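PDB 3BY6: predicted transcriptional regulator from Oenococcus oeni, which probably binds DNA through a winged helix-turn-helix domain of the GntR family and so regulates transcription. Local coordinates for residues Leu14-Arg19 / Ala53-Glu58; Asp27-Asn32 / Thr73-Asn78. One frame throughout, in Å; residues are numbered along the deposited sequence.

How the contacts relate
Both contacts lie within the GntR-family winged helix-turn-helix region and show how a small DNA-binding domain is closed by pairing early and late parts of one chain. Contact 1 joins helix 12-25 to helix 49-61. Contact 2 joins the loop that leaves helix 12-25 to the end of strand 72-75, central in the three-stranded antiparallel sheet and last along the chain. Their centres are 15 Å apart and their nearest atoms about 5 Å, without touching. In sequence the order is 14-19, 27-32, 53-58, 73-78, so the two connections cross: helix 12-25 is tied to the helical bundle, and the loop after it to the far end of the wing's second strand, where the chain leaves the sheet.

Contact 1: Leu14-Arg19 / Ala53-Glu58; sequences LQLVDR and AKAYKE
Val17 lays its CG2 methyl over the backbone of Ala55, 3.4 Å from Ala55 O and close to its CA, so that the branched side chain rests against the helix surface itself. The valine has CG1 anti to its backbone N (chi1 168°), which leaves CG2 beside that N and facing helix 49-61. The same CG2 also reaches Glu58 CB at 3.8 Å, and the two side chains cross at about a right angle. Val17 thus fits between positions one turn apart, Ala55 and Glu58.

On its other flank, the Ala55 methyl is met by Leu16, whose CD2 lies 3.8 Å from Ala55 CB. With CG anti to the backbone N, Leu16 brings CB, CG and CD2 all alongside that single methyl. Ala55 CB is therefore held by Leu16 CD2 and Val17 CG2 together, and so small a residue lets the backbones come near: the CA atoms of Val17 and Ala55 are 5.3 Å apart.

Glu58 contributes carbon rather than charge. Its chain bends at chi2 (63°), CB and CG cover the valine methyls, and CG is approached obliquely by Leu14 CD2 at 4.2 Å. The carboxylate looks elsewhere, with OE2 hydrogen-bonded to Gln62. No hydrogen bond links the two segments; they meet through methyl and methylene carbons, with one methyl resting on a backbone carbonyl oxygen.

The segment axes approach to 8.4 Å and cross at -50°. Helix 38-45 packs on Leu16 through Thr41 and Glu45, and Met4 of the second subunit also touches this leucine. Three helices meeting in this way form the compact core characteristic of the winged helix-turn-helix domain of GntR regulators, in which helices 38-45 and 49-61 correspond to the helix-turn-helix pair.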
loop_
_atom_site.group_PDB
_atom_site.type_symbol
_atom_site.label_atom_id
_atom_site.label_comp_id
_atom_site.label_asym_id
_atom_site.label_seq_id
_atom_site.Cartn_x
_atom_site.Cartn_y
_atom_site.Cartn_z
ATOM N N LEU D 14 -13.285 -6.594 -4.176
ATOM C CA LEU D 14 -11.867 -6.798 -4.485
ATOM C C LEU D 14 -11.032 -6.957 -3.238
ATOM O O LEU D 14 -10.006 -7.612 -3.265
ATOM C CB LEU D 14 -11.317 -5.655 -5.357
ATOM C CG LEU D 14 -11.981 -5.618 -6.739
ATOM C CD1 LEU D 14 -11.887 -4.214 -7.411
ATOM C CD2 LEU D 14 -11.456 -6.727 -7.651
ATOM N N GLN D 15 -11.442 -6.377 -2.117
ATOM C CA GLN D 15 -10.744 -6.703 -0.883
ATOM C C GLN D 15 -10.962 -8.171 -0.493
ATOM O O GLN D 15 -10.090 -8.800 0.102
ATOM C CB GLN D 15 -11.161 -5.773 0.235
ATOM C CG GLN D 15 -10.834 -4.283 -0.061
ATOM C CD GLN D 15 -11.207 -3.354 1.068
ATOM O OE1 GLN D 15 -11.056 -3.688 2.245
ATOM N NE2 GLN D 15 -11.694 -2.169 0.713
ATOM N N LEU D 16 -12.132 -8.706 -0.806
ATOM C CA LEU D 16 -12.406 -10.114 -0.538
ATOM C C LEU D 16 -11.717 -11.031 -1.556
ATOM O O LEU D 16 -11.229 -12.077 -1.180
ATOM C CB LEU D 16 -13.905 -10.405 -0.550
ATOM C CG LEU D 16 -14.320 -11.863 -0.281
ATOM C CD1 LEU D 16 -13.675 -12.441 0.979
ATOM C CD2 LEU D 16 -15.857 -11.891 -0.185
ATOM N N VAL D 17 -11.710 -10.632 -2.824
ATOM C CA VAL D 17 -10.887 -11.294 -3.845
ATOM C C VAL D 17 -9.446 -11.371 -3.333
ATOM O O VAL D 17 -8.828 -12.456 -3.379
ATOM C CB VAL D 17 -10.964 -10.567 -5.258
ATOM C CG1 VAL D 17 -9.880 -11.079 -6.274
ATOM C CG2 VAL D 17 -12.383 -10.681 -5.880
ATOM N N ASP D 18 -8.922 -10.254 -2.814
ATOM C CA ASP D 18 -7.528 -10.214 -2.341
ATOM C C ASP D 18 -7.361 -11.163 -1.188
ATOM O O ASP D 18 -6.319 -11.833 -1.033
ATOM C CB ASP D 18 -7.112 -8.842 -1.791
ATOM C CG ASP D 18 -7.078 -7.708 -2.838
ATOM O OD1 ASP D 18 -7.076 -7.937 -4.060
ATOM O OD2 ASP D 18 -7.059 -6.543 -2.379
ATOM N N ARG D 19 -8.360 -11.176 -0.303
ATOM C CA ARG D 19 -8.224 -11.956 0.935
ATOM C C ARG D 19 -8.141 -13.431 0.581
ATOM O O ARG D 19 -7.287 -14.168 1.099
ATOM C CB ARG D 19 -9.398 -11.725 1.898
ATOM C CG ARG D 19 -9.353 -12.587 3.144
ATOM C CD ARG D 19 -10.652 -12.407 3.962
ATOM N NE ARG D 19 -10.569 -12.870 5.355
ATOM C CZ ARG D 19 -9.868 -12.275 6.327
ATOM N NH1 ARG D 19 -9.120 -11.198 6.080
ATOM N NH2 ARG D 19 -9.888 -12.775 7.561
ATOM N N ALA D 53 -20.866 -12.354 -4.151
ATOM C CA ALA D 53 -21.089 -12.878 -5.488
ATOM C C ALA D 53 -20.178 -12.213 -6.524
ATOM O O ALA D 53 -19.674 -12.894 -7.398
ATOM C CB ALA D 53 -22.532 -12.736 -5.875
ATOM N N LYS D 54 -19.953 -10.896 -6.433
ATOM C CA LYS D 54 -19.013 -10.237 -7.354
ATOM C C LYS D 54 -17.582 -10.727 -7.100
ATOM O O LYS D 54 -16.812 -10.883 -8.027
ATOM C CB LYS D 54 -19.062 -8.694 -7.282
ATOM C CG LYS D 54 -20.448 -8.069 -7.368
ATOM C CD LYS D 54 -20.471 -6.599 -7.896
ATOM C CE LYS D 54 -19.451 -5.662 -7.233
ATOM N NZ LYS D 54 -19.171 -4.458 -8.133
ATOM N N ALA D 55 -17.236 -10.968 -5.842
ATOM C CA ALA D 55 -15.908 -11.449 -5.506
ATOM C C ALA D 55 -15.663 -12.835 -6.101
ATOM O O ALA D 55 -14.618 -13.095 -6.685
ATOM C CB ALA D 55 -15.740 -11.482 -4.004
ATOM N N TYR D 56 -16.642 -13.728 -5.933
ATOM C CA TYR D 56 -16.559 -15.091 -6.451
ATOM C C TYR D 56 -16.399 -15.102 -7.963
ATOM O O TYR D 56 -15.553 -15.797 -8.505
ATOM C CB TYR D 56 -17.807 -15.877 -6.019
ATOM C CG TYR D 56 -17.721 -16.525 -4.636
ATOM C CD1 TYR D 56 -16.709 -16.189 -3.717
ATOM C CD2 TYR D 56 -18.685 -17.472 -4.236
ATOM C CE1 TYR D 56 -16.667 -16.791 -2.441
ATOM C CE2 TYR D 56 -18.622 -18.089 -2.997
ATOM C CZ TYR D 56 -17.619 -17.748 -2.099
ATOM O OH TYR D 56 -17.576 -18.385 -0.869
ATOM N N LYS D 57 -17.207 -14.286 -8.621
ATOM C CA LYS D 57 -17.174 -14.129 -10.062
ATOM C C LYS D 57 -15.784 -13.687 -10.591
ATOM O O LYS D 57 -15.320 -14.184 -11.621
ATOM C CB LYS D 57 -18.273 -13.143 -10.441
ATOM C CG LYS D 57 -18.385 -12.810 -11.914
ATOM C CD LYS D 57 -19.469 -11.748 -12.135
ATOM C CE LYS D 57 -19.589 -11.349 -13.604
ATOM N NZ LYS D 57 -18.316 -10.759 -14.099
ATOM N N GLU D 58 -15.126 -12.781 -9.864
ATOM C CA GLU D 58 -13.775 -12.285 -10.203
ATOM C C GLU D 58 -12.664 -13.294 -9.856
ATOM O O GLU D 58 -11.690 -13.463 -10.603
ATOM C CB GLU D 58 -13.519 -10.945 -9.479
ATOM C CG GLU D 58 -12.110 -10.321 -9.658
ATOM C CD GLU D 58 -11.772 -9.944 -11.100
ATOM O OE1 GLU D 58 -12.712 -9.634 -11.858
ATOM O OE2 GLU D 58 -10.574 -9.972 -11.490
#

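Contact 2: Asp27-Asn32 / Thr73-Asn78; sequences DVLSAN and TFITGN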
loop_
_atom_site.group_PDB
_atom_site.type_symbol
_atom_site.label_atom_id
_atom_site.label_comp_id
_atom_site.label_asym_id
_atom_site.label_seq_id
_atom_site.Cartn_x
_atom_site.Cartn_y
_atom_site.Cartn_z
ATOM N N ASP D 27 -1.545 -21.249 1.625
ATOM C CA ASP D 27 -2.005 -22.602 1.994
ATOM C C ASP D 27 -3.044 -22.621 3.138
ATOM O O ASP D 27 -3.285 -23.635 3.741
ATOM C CB ASP D 27 -0.814 -23.529 2.283
ATOM C CG ASP D 27 -1.172 -25.032 2.157
ATOM O OD1 ASP D 27 -1.804 -25.452 1.133
ATOM O OD2 ASP D 27 -0.805 -25.811 3.100
ATOM N N VAL D 28 -3.682 -21.489 3.424
ATOM C CA VAL D 28 -4.809 -21.482 4.357
ATOM C C VAL D 28 -5.998 -22.193 3.697
ATOM O O VAL D 28 -6.762 -22.914 4.344
ATOM C CB VAL D 28 -5.133 -20.036 4.777
ATOM C CG1 VAL D 28 -6.478 -19.924 5.519
ATOM C CG2 VAL D 28 -4.012 -19.524 5.624
ATOM N N LEU D 29 -6.155 -21.949 2.406
ATOM C CA LEU D 29 -7.078 -22.685 1.560
ATOM C C LEU D 29 -6.184 -23.451 0.618
ATOM O O LEU D 29 -5.228 -22.885 0.091
ATOM C CB LEU D 29 -8.002 -21.739 0.800
ATOM C CG LEU D 29 -8.903 -20.874 1.694
ATOM C CD1 LEU D 29 -9.547 -19.723 0.917
ATOM C CD2 LEU D 29 -9.958 -21.731 2.361
ATOM N N SER D 30 -6.463 -24.749 0.457
ATOM C CA SER D 30 -5.655 -25.657 -0.369
ATOM C C SER D 30 -6.346 -25.972 -1.681
ATOM O O SER D 30 -7.554 -25.804 -1.820
ATOM C CB SER D 30 -5.338 -26.965 0.394
ATOM O OG SER D 30 -4.378 -26.725 1.424
ATOM N N ALA D 31 -5.556 -26.461 -2.635
ATOM C CA ALA D 31 -6.071 -26.891 -3.938
ATOM C C ALA D 31 -7.326 -27.725 -3.757
ATOM O O ALA D 31 -7.360 -28.638 -2.918
ATOM C CB ALA D 31 -4.991 -27.688 -4.732
ATOM N N ASN D 32 -8.352 -27.397 -4.543
ATOM C CA ASN D 32 -9.617 -28.149 -4.589
ATOM C C ASN D 32 -10.505 -28.070 -3.324
ATOM O O ASN D 32 -11.566 -28.682 -3.283
ATOM C CB ASN D 32 -9.357 -29.601 -5.009
ATOM C CG ASN D 32 -8.407 -29.694 -6.224
ATOM O OD1 ASN D 32 -7.298 -30.264 -6.127
ATOM N ND2 ASN D 32 -8.821 -29.088 -7.348
ATOM N N THR D 73 -18.422 -24.551 -5.218
ATOM C CA THR D 73 -17.345 -23.654 -5.621
ATOM C C THR D 73 -16.137 -24.127 -4.865
ATOM O O THR D 73 -16.201 -24.374 -3.642
ATOM C CB THR D 73 -17.612 -22.193 -5.194
ATOM O OG1 THR D 73 -18.862 -21.770 -5.742
ATOM C CG2 THR D 73 -16.491 -21.248 -5.653
ATOM N N PHE D 74 -15.033 -24.227 -5.602
ATOM C CA PHE D 74 -13.834 -24.910 -5.122
ATOM C C PHE D 74 -12.646 -24.072 -5.476
ATOM O O PHE D 74 -12.632 -23.444 -6.509
ATOM C CB PHE D 74 -13.685 -26.285 -5.818
ATOM C CG PHE D 74 -14.737 -27.270 -5.443
ATOM C CD1 PHE D 74 -14.553 -28.113 -4.385
ATOM C CD2 PHE D 74 -15.923 -27.340 -6.152
ATOM C CE1 PHE D 74 -15.521 -29.020 -4.039
ATOM C CE2 PHE D 74 -16.898 -28.238 -5.797
ATOM C CZ PHE D 74 -16.690 -29.075 -4.743
ATOM N N ILE D 75 -11.645 -24.072 -4.612
ATOM C CA ILE D 75 -10.326 -23.544 -4.964
ATOM C C ILE D 75 -9.804 -24.322 -6.186
ATOM O O ILE D 75 -9.998 -25.525 -6.274
ATOM C CB ILE D 75 -9.325 -23.667 -3.800
ATOM C CG1 ILE D 75 -9.902 -23.034 -2.509
ATOM C CG2 ILE D 75 -7.979 -23.035 -4.172
ATOM C CD1 ILE D 75 -10.620 -21.654 -2.713
ATOM N N THR D 76 -9.181 -23.606 -7.131
ATOM C CA THR D 76 -8.504 -24.202 -8.287
ATOM C C THR D 76 -7.565 -25.368 -7.878
ATOM O O THR D 76 -7.073 -25.441 -6.747
ATOM C CB THR D 76 -7.699 -23.094 -9.062
ATOM O OG1 THR D 76 -7.225 -23.613 -10.333
ATOM C CG2 THR D 76 -6.540 -22.572 -8.198
ATOM N N GLY D 77 -7.346 -26.292 -8.797
ATOM C CA GLY D 77 -6.242 -27.240 -8.705
ATOM C C GLY D 77 -4.913 -26.597 -9.027
ATOM O O GLY D 77 -3.866 -27.123 -8.659
ATOM N N ASN D 78 -4.964 -25.437 -9.675
ATOM C CA ASN D 78 -3.764 -24.686 -10.113
ATOM C C ASN D 78 -3.225 -23.684 -9.110
ATOM O O ASN D 78 -2.975 -22.504 -9.428
ATOM C CB ASN D 78 -4.058 -23.973 -11.442
ATOM C CG ASN D 78 -4.602 -24.909 -12.505
ATOM O OD1 ASN D 78 -4.063 -26.016 -12.720
ATOM N ND2 ASN D 78 -5.679 -24.471 -13.197
HETATM O O HOH W 1 -11.396 -27.799 -8.189
#
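One backbone N-H serves two consecutive carbonyls here, in a bifurcated (three-centred) hydrogen bond. Asn32 N donates to Thr76 O at 3.2 Å with an angle of 149°, meeting that oxygen from above its carbonyl plane. The second branch, from Asn32 N to Ile75 O, is weak: it is 3.0 Å long but bent to 126°. The loop crosses the end of the strand at a steep angle here, just before Asp33 and strand 34-35 take up antiparallel pairing with strand 72-75. Two CA-H...O contacts reinforce the bond, Ala31 CA to Thr76 O and Asn32 CA to Ile75 O, the latter 3.1 Å long.

The Asn32 side chain turns back toward the second segment, its CG beside the backbone N (chi1 -46°). Its ND2 comes to 3.5 Å from Gly77 CA and donates to a water, which in turn donates to Ile75 O, so the amide is bridged to a carbonyl that also receives the weak backbone bond. Asn32 O meets the Phe74 ring at its edge, near the ring plane, 3.2 Å from CD1.

Ile75 packs CG1 against Leu29 CB (4.0 Å), while its CB and both gamma carbons lie against the carbonyl oxygen Ser30 O. Ser30 OG donates to Asp27 OD1, from above the carboxylate plane, and Thr76 OG1 accepts from Asn78 N in an ST turn.

Ile75 also touches Val24 of helix 12-25, Leu35 of strand 34-35 and Ile65 of strand 65-68, while Ala31 packs on Thr79 and Thr76 on Val82, both of helix 79-103. The loop thus binds the end of strand 72-75 just where the chain leaves the winged domain's sheet for that long helix.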